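Long-range contacts in tail spike protein gp49 (Pseudomonas phage LKA1, PDB 4RU4), which probably cleaves the O-specific polysaccharide of Pseudomonas as a lyase, serving as the phage tailspike that degrades the host cell envelope during virus entry: residues G116-L121 and Y199-G204; R537-K542 and T568-A573; T545-K550 and N594-I599. All coordinates share one frame; numbering follows the deposited sequence.

Interaction 1: residues G116-L121 and Y199-G204; sequences GSLVAL and YKVVSG
S117 to A120 and Y199 to V202 pair as neighbouring antiparallel strands at the point where a side domain of Ig-like family leaves the parallel beta-helix: strand 113-120 also runs parallel to strand 221-226, while strand 197-202 pairs onward with strand 147-151. The short axes approach to 4.2 Å at 145°, a marked twist. Four backbone hydrogen bonds tie two hydrogen-bonded pairs, S117 with V202 and V119 with K200; the link from V202 N to S117 O is nearly straight at 179°. Between them, the CA of L118 lies 3.4 Å from K200 O in a CH...O contact.

Apolar contacts divide between the two faces. On one, L118 CB packs on Y199 CB at 3.9 Å, and L118 CD2 lies alongside V201 CG2. On the other, V119 CG2 meets V202 CG2 at 3.7 Å, each methyl anti to its own carbonyl carbon. Beyond the paired residues, L121 lays CD1 3.5 Å from K200 N, while the extended K200 chain carries NZ away to N141 O. At the opposite end of the ladder, V202 O, which already accepts from S117 N, takes a second hydrogen bond from a water at 3.0 Å.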
loop_
_atom_site.group_PDB
_atom_site.type_symbol
_atom_site.label_atom_id
_atom_site.label_comp_id
_atom_site.label_asym_id
_atom_site.label_seq_id
_atom_site.Cartn_x
_atom_site.Cartn_y
_atom_site.Cartn_z
ATOM N N GLY B 116 31.214 6.767 11.374
ATOM C CA GLY B 116 31.972 7.304 10.253
ATOM C C GLY B 116 32.339 8.751 10.532
ATOM O O GLY B 116 32.242 9.209 11.667
ATOM N N SER B 117 32.751 9.470 9.493
ATOM C CA SER B 117 33.242 10.827 9.671
ATOM C C SER B 117 32.583 11.822 8.738
ATOM O O SER B 117 32.205 11.483 7.618
ATOM C CB SER B 117 34.759 10.879 9.454
ATOM O OG SER B 117 35.382 9.796 10.108
ATOM N N LEU B 118 32.464 13.056 9.213
ATOM C CA LEU B 118 32.054 14.171 8.371
ATOM C C LEU B 118 33.319 14.978 8.120
ATOM O O LEU B 118 33.922 15.493 9.062
ATOM C CB LEU B 118 31.027 15.043 9.099
ATOM C CG LEU B 118 29.639 14.492 9.466
ATOM C CD1 LEU B 118 28.650 15.649 9.683
ATOM C CD2 LEU B 118 29.108 13.539 8.429
ATOM N N VAL B 119 33.724 15.073 6.854
ATOM C CA VAL B 119 34.975 15.718 6.491
ATOM C C VAL B 119 34.653 16.971 5.706
ATOM O O VAL B 119 33.939 16.910 4.695
ATOM C CB VAL B 119 35.854 14.766 5.630
ATOM C CG1 VAL B 119 37.158 15.457 5.216
ATOM C CG2 VAL B 119 36.151 13.476 6.404
ATOM N N ALA B 120 35.171 18.106 6.173
ATOM C CA ALA B 120 34.848 19.413 5.606
ATOM C C ALA B 120 35.133 19.447 4.112
ATOM O O ALA B 120 36.175 18.986 3.684
ATOM C CB ALA B 120 35.645 20.535 6.321
ATOM N N LEU B 121 34.189 19.993 3.347
ATOM C CA LEU B 121 34.352 20.257 1.913
ATOM C C LEU B 121 34.425 21.771 1.767
ATOM O O LEU B 121 34.069 22.484 2.703
ATOM C CB LEU B 121 33.132 19.725 1.137
ATOM C CG LEU B 121 33.067 18.209 0.902
ATOM C CD1 LEU B 121 31.631 17.748 0.547
ATOM C CD2 LEU B 121 34.052 17.813 -0.203
ATOM N N TYR B 199 29.956 18.927 4.227
ATOM C CA TYR B 199 30.743 17.826 4.755
ATOM C C TYR B 199 30.519 16.600 3.919
ATOM O O TYR B 199 29.367 16.226 3.664
ATOM C CB TYR B 199 30.248 17.475 6.164
ATOM C CG TYR B 199 30.464 18.586 7.162
ATOM C CD1 TYR B 199 31.699 18.739 7.792
ATOM C CD2 TYR B 199 29.448 19.482 7.465
ATOM C CE1 TYR B 199 31.912 19.745 8.706
ATOM C CE2 TYR B 199 29.651 20.505 8.386
ATOM C CZ TYR B 199 30.890 20.628 9.001
ATOM O OH TYR B 199 31.102 21.626 9.917
ATOM N N LYS B 200 31.617 15.941 3.559
ATOM C CA LYS B 200 31.577 14.663 2.886
ATOM C C LYS B 200 31.322 13.585 3.927
ATOM O O LYS B 200 31.897 13.616 5.028
ATOM C CB LYS B 200 32.930 14.377 2.218
ATOM C CG LYS B 200 32.920 13.140 1.311
ATOM C CD LYS B 200 34.249 13.048 0.545
ATOM C CE LYS B 200 34.368 11.764 -0.263
ATOM N NZ LYS B 200 35.694 11.713 -0.989
ATOM N N VAL B 201 30.485 12.608 3.590
ATOM C CA VAL B 201 30.286 11.507 4.523
ATOM C C VAL B 201 31.229 10.379 4.147
ATOM O O VAL B 201 31.090 9.768 3.087
ATOM C CB VAL B 201 28.824 11.030 4.555
ATOM C CG1 VAL B 201 28.663 9.914 5.568
ATOM C CG2 VAL B 201 27.918 12.196 4.891
ATOM N N VAL B 202 32.207 10.122 5.016
ATOM C CA VAL B 202 33.271 9.173 4.717
ATOM C C VAL B 202 33.078 8.011 5.668
ATOM O O VAL B 202 33.114 8.180 6.896
ATOM C CB VAL B 202 34.666 9.837 4.910
ATOM C CG1 VAL B 202 35.803 8.867 4.638
ATOM C CG2 VAL B 202 34.791 11.037 3.989
ATOM N N SER B 203 32.829 6.834 5.104
ATOM C CA SER B 203 32.563 5.651 5.903
ATOM C C SER B 203 32.782 4.410 5.048
ATOM O O SER B 203 32.837 4.490 3.829
ATOM C CB SER B 203 31.108 5.677 6.384
ATOM O OG SER B 203 30.221 5.696 5.276
ATOM N N GLY B 204 32.893 3.262 5.701
ATOM C CA GLY B 204 33.041 2.008 4.997
ATOM C C GLY B 204 31.814 1.131 5.150
ATOM O O GLY B 204 30.684 1.622 5.296
HETATM O O HOH W 1 35.174 6.778 8.590
#

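Interaction 2: residues R537-K542 and T568-A573; sequences RYIYPK and TSASGA
Y540 holds CG anti to its carbonyl carbon, beside the backbone N (chi1 -68°), and a chi2 of -86° turns the ring so that A570 O lies at its edge and in its plane, 3.7 Å from CD2. I539 has CG2 anti to the backbone N, and this methyl reaches to 4.0 Å from the same A570 O. The carbonyl oxygen thus sits beside two side chains of the loop while it accepts the contact's single cross-segment hydrogen bond, from Y540 N at 3.0 Å. That bond is fairly straight, 162° at the hydrogen, although the donor stands tilted from the carbonyl plane.

A570 also directs its CB toward the other segment, where the methyl rests 3.3 Å from Y540 O and 3.8 Å from K542 C. Much of the packing is therefore one small methyl against main chain; at the flank, I539 CG1 and S571 CB come no closer than 4.4 Å.

Both segments belong to the C-terminal Ig-like family domain. Residues 537-542 form the loop that follows strand 529-535 and precedes strand 545-551. Residues 568-573 hold the tight reversal between strand 562-568 and strand 572-578, with the adjoining ends of both. An ST turn shapes that reversal: S569 OG accepts from S571 N at 3.2 Å and from G572 N one residue further on, an ST motif, while S569 N donates to G572 O. A570 lies within this turn.

Beyond the two segments, Y540 OH bonds to P513 O and its ring meets that of F536 with the planes steeply inclined. K542 sends its ammonium to a salt bridge with E601, and Y538 OH, which accepts from R537 NE at 3.0 Å, also bonds to the C-terminal V602 OXT of the second subunit.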
loop_
_atom_site.group_PDB
_atom_site.type_symbol
_atom_site.label_atom_id
_atom_site.label_comp_id
_atom_site.label_asym_id
_atom_site.label_seq_id
_atom_site.Cartn_x
_atom_site.Cartn_y
_atom_site.Cartn_z
ATOM N N ARG B 537 -30.748 16.260 9.235
ATOM C CA ARG B 537 -30.072 15.166 9.913
ATOM C C ARG B 537 -28.755 15.635 10.522
ATOM O O ARG B 537 -28.379 15.173 11.592
ATOM C CB ARG B 537 -29.800 14.031 8.940
ATOM C CG ARG B 537 -29.164 12.777 9.585
ATOM C CD ARG B 537 -28.786 11.737 8.481
ATOM N NE ARG B 537 -28.065 10.595 9.061
ATOM C CZ ARG B 537 -28.675 9.555 9.617
ATOM N NH1 ARG B 537 -30.007 9.499 9.644
ATOM N NH2 ARG B 537 -27.960 8.572 10.136
ATOM N N TYR B 538 -28.044 16.522 9.811
ATOM C CA TYR B 538 -26.813 17.130 10.312
ATOM C C TYR B 538 -26.979 18.649 10.418
ATOM O O TYR B 538 -27.654 19.266 9.603
ATOM C CB TYR B 538 -25.624 16.831 9.373
ATOM C CG TYR B 538 -25.546 15.370 8.974
ATOM C CD1 TYR B 538 -25.754 14.364 9.918
ATOM C CD2 TYR B 538 -25.298 14.996 7.664
ATOM C CE1 TYR B 538 -25.717 13.018 9.555
ATOM C CE2 TYR B 538 -25.251 13.635 7.285
ATOM C CZ TYR B 538 -25.468 12.668 8.240
ATOM O OH TYR B 538 -25.434 11.340 7.894
ATOM N N ILE B 539 -26.317 19.252 11.398
ATOM C CA ILE B 539 -26.312 20.696 11.512
ATOM C C ILE B 539 -25.145 21.286 10.697
ATOM O O ILE B 539 -23.990 20.898 10.881
ATOM C CB ILE B 539 -26.183 21.116 12.992
ATOM C CG1 ILE B 539 -27.371 20.573 13.798
ATOM C CG2 ILE B 539 -26.074 22.638 13.105
ATOM C CD1 ILE B 539 -27.106 20.477 15.272
ATOM N N TYR B 540 -25.455 22.227 9.807
ATOM C CA TYR B 540 -24.455 22.883 8.963
ATOM C C TYR B 540 -23.741 24.029 9.705
ATOM O O TYR B 540 -24.249 24.527 10.710
ATOM C CB TYR B 540 -25.117 23.417 7.674
ATOM C CG TYR B 540 -25.595 22.327 6.741
ATOM C CD1 TYR B 540 -24.720 21.751 5.811
ATOM C CD2 TYR B 540 -26.923 21.867 6.790
ATOM C CE1 TYR B 540 -25.141 20.743 4.960
ATOM C CE2 TYR B 540 -27.365 20.841 5.946
ATOM C CZ TYR B 540 -26.465 20.296 5.010
ATOM O OH TYR B 540 -26.883 19.290 4.159
ATOM N N PRO B 541 -22.548 24.442 9.221
ATOM C CA PRO B 541 -21.864 25.570 9.875
ATOM C C PRO B 541 -22.587 26.897 9.700
ATOM O O PRO B 541 -22.362 27.805 10.491
ATOM C CB PRO B 541 -20.489 25.632 9.184
ATOM C CG PRO B 541 -20.347 24.335 8.418
ATOM C CD PRO B 541 -21.752 23.845 8.135
ATOM N N LYS B 542 -23.437 27.011 8.681
ATOM C CA LYS B 542 -24.221 28.226 8.439
ATOM C C LYS B 542 -25.415 27.789 7.591
ATOM O O LYS B 542 -25.477 26.627 7.209
ATOM C CB LYS B 542 -23.383 29.265 7.679
ATOM C CG LYS B 542 -22.820 28.747 6.340
ATOM C CD LYS B 542 -21.756 29.713 5.796
ATOM C CE LYS B 542 -21.353 29.341 4.384
ATOM N NZ LYS B 542 -20.427 30.374 3.805
ATOM N N THR B 568 -34.991 29.512 6.642
ATOM C CA THR B 568 -33.949 28.501 6.614
ATOM C C THR B 568 -32.947 28.894 7.682
ATOM O O THR B 568 -32.863 30.064 8.079
ATOM C CB THR B 568 -33.209 28.386 5.234
ATOM O OG1 THR B 568 -32.550 29.618 4.934
ATOM C CG2 THR B 568 -34.187 28.056 4.076
ATOM N N SER B 569 -32.192 27.909 8.153
ATOM C CA SER B 569 -31.148 28.169 9.129
ATOM C C SER B 569 -30.156 27.046 8.993
ATOM O O SER B 569 -30.323 26.181 8.154
ATOM C CB SER B 569 -31.718 28.162 10.547
ATOM O OG SER B 569 -32.143 26.857 10.874
ATOM N N ALA B 570 -29.138 27.041 9.844
ATOM C CA ALA B 570 -28.144 25.979 9.829
ATOM C C ALA B 570 -28.727 24.622 10.211
ATOM O O ALA B 570 -28.185 23.583 9.830
ATOM C CB ALA B 570 -26.966 26.331 10.770
ATOM N N SER B 571 -29.827 24.615 10.961
ATOM C CA SER B 571 -30.318 23.344 11.467
ATOM C C SER B 571 -31.585 22.841 10.793
ATOM O O SER B 571 -31.987 21.697 11.011
ATOM C CB SER B 571 -30.560 23.445 12.976
ATOM O OG SER B 571 -31.536 24.427 13.236
ATOM N N GLY B 572 -32.252 23.693 10.027
ATOM C CA GLY B 572 -33.469 23.251 9.359
ATOM C C GLY B 572 -34.088 24.300 8.463
ATOM O O GLY B 572 -33.470 25.337 8.180
ATOM N N ALA B 573 -35.303 24.019 8.001
ATOM C CA ALA B 573 -36.020 24.928 7.110
ATOM C C ALA B 573 -37.518 24.671 7.228
ATOM O O ALA B 573 -37.945 23.554 7.558
ATOM C CB ALA B 573 -35.577 24.726 5.660
#

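Interaction 3: residues T545-K550 and N594-I599; sequences TVQVTK and NWQAGI
T545 to T549 and N594 to G598 are joined by six backbone hydrogen bonds, two each for the pairs T545 with G598, Q547 with Q596 and T549 with N594. The N594 N to T549 O bond is 2.8 Å long with 164° at the hydrogen. Between these pairs, V546 with A597 and V548 with W595 bring their CA atoms to 4.4 Å, and CH...O contacts fill the intervals: W595 CA lies 3.2 Å from Q547 O.

V546, V548, A597 and W595 share one face. V546 CG2 touches A597 CB at 4.2 Å, and V548 CG2 approaches W595 CB at 4.4 Å. On the other face, which bears T545, Q547, T549, N594 and Q596, Q547 CB meets Q596 CG at 4.1 Å, and the Q547 chain then bends at chi2.

The axes run at 172°, a nearly exact antiparallel pairing within the C-terminal Ig-like family domain; the other edge of strand 590-600 is taken by strand 510-522.

W595 has CG between its backbone N and carbonyl carbon (chi1 70°), the crowded position, and its indole leads away from strand 545-551 to pack on V519 and L575, while V548 packs on L575 and A563, so that the apolar face lies against the three-stranded sheet of the same domain. The polar face is buried by the other subunits of the trimer: Q547 NE2 donates to Q596 OE1 and N594 O of the third subunit, Q547 OE1 bonds to T549 OG1 there, and N594 OD1 accepts from V546 N of the second subunit.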
loop_
_atom_site.group_PDB
_atom_site.type_symbol
_atom_site.label_atom_id
_atom_site.label_comp_id
_atom_site.label_asym_id
_atom_site.label_seq_id
_atom_site.Cartn_x
_atom_site.Cartn_y
_atom_site.Cartn_z
ATOM N N THR B 545 -27.326 26.102 1.214
ATOM C CA THR B 545 -28.010 26.404 -0.038
ATOM C C THR B 545 -29.122 25.392 -0.219
ATOM O O THR B 545 -28.862 24.203 -0.284
ATOM C CB THR B 545 -27.002 26.343 -1.197
ATOM O OG1 THR B 545 -25.929 27.258 -0.903
ATOM C CG2 THR B 545 -27.626 26.744 -2.545
ATOM N N VAL B 546 -30.362 25.876 -0.263
ATOM C CA VAL B 546 -31.552 25.018 -0.246
ATOM C C VAL B 546 -32.330 25.071 -1.570
ATOM O O VAL B 546 -32.558 26.165 -2.114
ATOM C CB VAL B 546 -32.497 25.483 0.908
ATOM C CG1 VAL B 546 -33.831 24.717 0.891
ATOM C CG2 VAL B 546 -31.773 25.312 2.272
ATOM N N GLN B 547 -32.736 23.909 -2.085
ATOM C CA GLN B 547 -33.700 23.854 -3.197
ATOM C C GLN B 547 -34.995 23.195 -2.766
ATOM O O GLN B 547 -34.990 22.269 -1.953
ATOM C CB GLN B 547 -33.115 23.078 -4.390
ATOM C CG GLN B 547 -31.720 23.551 -4.794
ATOM C CD GLN B 547 -31.730 24.957 -5.373
ATOM O OE1 GLN B 547 -32.746 25.426 -5.891
ATOM N NE2 GLN B 547 -30.583 25.625 -5.315
ATOM N N VAL B 548 -36.113 23.689 -3.285
ATOM C CA VAL B 548 -37.389 23.036 -3.078
ATOM C C VAL B 548 -38.155 23.005 -4.407
ATOM O O VAL B 548 -38.256 24.021 -5.094
ATOM C CB VAL B 548 -38.255 23.768 -2.010
ATOM C CG1 VAL B 548 -39.483 22.913 -1.644
ATOM C CG2 VAL B 548 -37.444 24.104 -0.748
ATOM N N THR B 549 -38.699 21.845 -4.748
ATOM C CA THR B 549 -39.519 21.694 -5.939
ATOM C C THR B 549 -40.773 20.895 -5.606
ATOM O O THR B 549 -40.713 19.940 -4.829
ATOM C CB THR B 549 -38.713 20.987 -7.069
ATOM O OG1 THR B 549 -37.625 21.830 -7.477
ATOM C CG2 THR B 549 -39.593 20.657 -8.278
ATOM N N LYS B 550 -41.915 21.293 -6.172
ATOM C CA LYS B 550 -43.159 20.534 -6.009
ATOM C C LYS B 550 -43.243 19.432 -7.061
ATOM O O LYS B 550 -43.009 19.686 -8.260
ATOM C CB LYS B 550 -44.380 21.457 -6.159
ATOM C CG LYS B 550 -45.686 20.717 -6.528
ATOM C CD LYS B 550 -46.875 21.670 -6.493
ATOM C CE LYS B 550 -48.017 21.206 -7.360
ATOM N NZ LYS B 550 -49.297 21.802 -6.907
ATOM N N ASN B 594 -40.113 18.380 -2.615
ATOM C CA ASN B 594 -38.794 17.749 -2.733
ATOM C C ASN B 594 -37.736 18.781 -2.342
ATOM O O ASN B 594 -37.545 19.787 -3.043
ATOM C CB ASN B 594 -38.524 17.346 -4.189
ATOM C CG ASN B 594 -39.382 16.177 -4.672
ATOM O OD1 ASN B 594 -38.852 15.207 -5.205
ATOM N ND2 ASN B 594 -40.713 16.271 -4.495
ATOM N N TRP B 595 -37.062 18.564 -1.221
ATOM C CA TRP B 595 -36.155 19.592 -0.700
ATOM C C TRP B 595 -34.767 19.017 -0.611
ATOM O O TRP B 595 -34.587 17.786 -0.490
ATOM C CB TRP B 595 -36.618 20.063 0.699
ATOM C CG TRP B 595 -36.408 18.986 1.749
ATOM C CD1 TRP B 595 -37.288 17.997 2.078
ATOM C CD2 TRP B 595 -35.245 18.778 2.568
ATOM N NE1 TRP B 595 -36.755 17.182 3.054
ATOM C CE2 TRP B 595 -35.497 17.634 3.370
ATOM C CE3 TRP B 595 -34.008 19.433 2.687
ATOM C CZ2 TRP B 595 -34.572 17.142 4.301
ATOM C CZ3 TRP B 595 -33.079 18.947 3.606
ATOM C CH2 TRP B 595 -33.372 17.798 4.406
ATOM N N GLN B 596 -33.769 19.891 -0.684
ATOM C CA GLN B 596 -32.408 19.459 -0.409
ATOM C C GLN B 596 -31.541 20.638 0.009
ATOM O O GLN B 596 -31.877 21.796 -0.240
ATOM C CB GLN B 596 -31.806 18.722 -1.606
ATOM C CG GLN B 596 -31.534 19.601 -2.837
ATOM C CD GLN B 596 -31.319 18.740 -4.047
ATOM O OE1 GLN B 596 -32.248 18.097 -4.527
ATOM N NE2 GLN B 596 -30.076 18.646 -4.495
ATOM N N ALA B 597 -30.429 20.332 0.662
ATOM C CA ALA B 597 -29.609 21.353 1.303
ATOM C C ALA B 597 -28.153 20.910 1.190
ATOM O O ALA B 597 -27.856 19.709 1.304
ATOM C CB ALA B 597 -30.012 21.492 2.811
ATOM N N GLY B 598 -27.238 21.860 0.994
ATOM C CA GLY B 598 -25.825 21.532 0.972
ATOM C C GLY B 598 -25.020 22.816 0.900
ATOM O O GLY B 598 -25.613 23.896 0.818
ATOM N N ILE B 599 -23.690 22.718 0.993
ATOM C CA ILE B 599 -22.871 23.900 0.818
ATOM C C ILE B 599 -21.828 23.600 -0.260
ATOM O O ILE B 599 -21.168 22.567 -0.214
ATOM C CB ILE B 599 -22.269 24.410 2.151
ATOM C CG1 ILE B 599 -23.392 24.752 3.169
ATOM C CG2 ILE B 599 -21.425 25.662 1.895
ATOM C CD1 ILE B 599 -22.885 25.093 4.642
#

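Interaction 1 is a surface contact at the root of the side domain, some 63 Å between centres from interaction 2, on the opposite side of the chain's centre. Interactions 2 and 3 are neighbours in the C-terminal domain, their centres about 12 Å apart and their segments alternating along the chain. They touch directly: I599 CD1 packs on P541 CD at 3.9 Å, and Y540 OH lies 3.0 Å from A597 O, a probable hydrogen bond. Interactions 1 and 3 are both antiparallel strand ladders, but the former touches no other subunit, whereas the latter is wholly buried, its polar face at the trimer interface and its apolar face inside the domain. Interaction 2, partly buried, joins a loop to a turn through one backbone bond and the A570 methyl.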